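Local atomic coordinates of histidine acid phosphatase (PDB entry 6RXD), a protein that probably removes phosphate groups from inositol polyphosphates such as phytate, and from 2,3-bisphosphoglycerate, as a histidine acid phosphatase of the MINPP type. Residues 439-442 and 443-446. Sequence-based numbering, arbitrary orientation.
Sequences VTPM and AANV
A buried type II beta turn from P441 to A444 links the end of helix 436-439 to strand 445-453, and shows how a short connection can reverse the chain with one backbone bond. In that bond A444 N donates to P441 O at 3.1 Å, closing the turn. M442 and A443 occupy the two corners, the second with the positive phi (60°) characteristic of the third position of a type II turn. Apolar contact joins the ends of the turn as well: the methyl of A444 lies against the P441 ring, its CB 3.7 Å from CD and 3.9 Å from CG, and also approaches T440 CA at 3.9 Å. M442 directs its side chain out of the turn, CG lying anti to the carbonyl carbon (chi1 -68°) and the chain bending at chi2, towards Q107 and S47. Just beyond the turn, the amide of N445 folds back to the second corner, ND2 donating to A443 O at 3.0 Å almost in line with the C=O bond (161°). ND2 also bonds the hydroxyl of Y16, and OD1 takes a bond from Q447 NE2, fixing the orientation of the amide. R44 and H45, at the end of neighbouring strand 34-44 and just past it, make backbone bonds to A444 and A443, tying this type II helix-to-strand turn to the central mixed sheet of the histidine phosphatase fold.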
# COMPACT_ATOMS: atom_id res chain seq x y z
N VAL A 439 -4.08 7.83 -0.68
CA VAL A 439 -2.80 7.86 0.01
C VAL A 439 -1.97 6.62 -0.28
O VAL A 439 -0.76 6.71 -0.56
CB VAL A 439 -3.02 8.01 1.52
CG1 VAL A 439 -1.71 7.81 2.30
CG2 VAL A 439 -3.66 9.38 1.81
N THR A 440 -2.62 5.46 -0.23
CA THR A 440 -1.89 4.20 -0.34
C THR A 440 -2.67 3.13 -1.11
O THR A 440 -3.02 2.08 -0.58
CB THR A 440 -1.45 3.72 1.06
OG1 THR A 440 -0.77 2.46 0.95
CG2 THR A 440 -2.65 3.60 2.02
N PRO A 441 -2.94 3.40 -2.39
CA PRO A 441 -3.57 2.35 -3.20
C PRO A 441 -2.59 1.21 -3.38
O PRO A 441 -1.42 1.31 -2.99
CB PRO A 441 -3.77 3.05 -4.54
CG PRO A 441 -2.73 4.17 -4.57
CD PRO A 441 -2.73 4.64 -3.15
N MET A 442 -3.05 0.12 -3.97
CA MET A 442 -2.12 -0.91 -4.36
C MET A 442 -1.07 -0.31 -5.30
O MET A 442 -1.40 0.55 -6.15
CB MET A 442 -2.87 -2.08 -5.00
CG MET A 442 -3.75 -2.83 -4.01
SD MET A 442 -2.76 -3.72 -2.76
CE MET A 442 -4.04 -4.05 -1.54
N ALA A 443 0.17 -0.75 -5.14
CA ALA A 443 1.33 -0.25 -5.90
C ALA A 443 1.59 1.24 -5.74
O ALA A 443 2.25 1.85 -6.58
CB ALA A 443 1.22 -0.64 -7.41
N ALA A 444 1.09 1.84 -4.67
CA ALA A 444 1.37 3.25 -4.40
C ALA A 444 2.87 3.48 -4.45
O ALA A 444 3.64 2.67 -3.97
CB ALA A 444 0.84 3.65 -3.01
N ASN A 445 3.28 4.61 -5.02
CA ASN A 445 4.71 4.86 -5.13
C ASN A 445 5.08 6.33 -5.14
O ASN A 445 4.31 7.18 -5.59
CB ASN A 445 5.30 4.13 -6.35
CG ASN A 445 4.73 4.62 -7.67
OD1 ASN A 445 5.31 5.47 -8.34
ND2 ASN A 445 3.58 4.09 -8.04
N VAL A 446 6.27 6.61 -4.64
CA VAL A 446 6.84 7.94 -4.71
C VAL A 446 8.11 7.81 -5.53
O VAL A 446 8.90 6.89 -5.30
CB VAL A 446 7.18 8.47 -3.31
CG1 VAL A 446 8.01 9.75 -3.40
CG2 VAL A 446 5.88 8.70 -2.50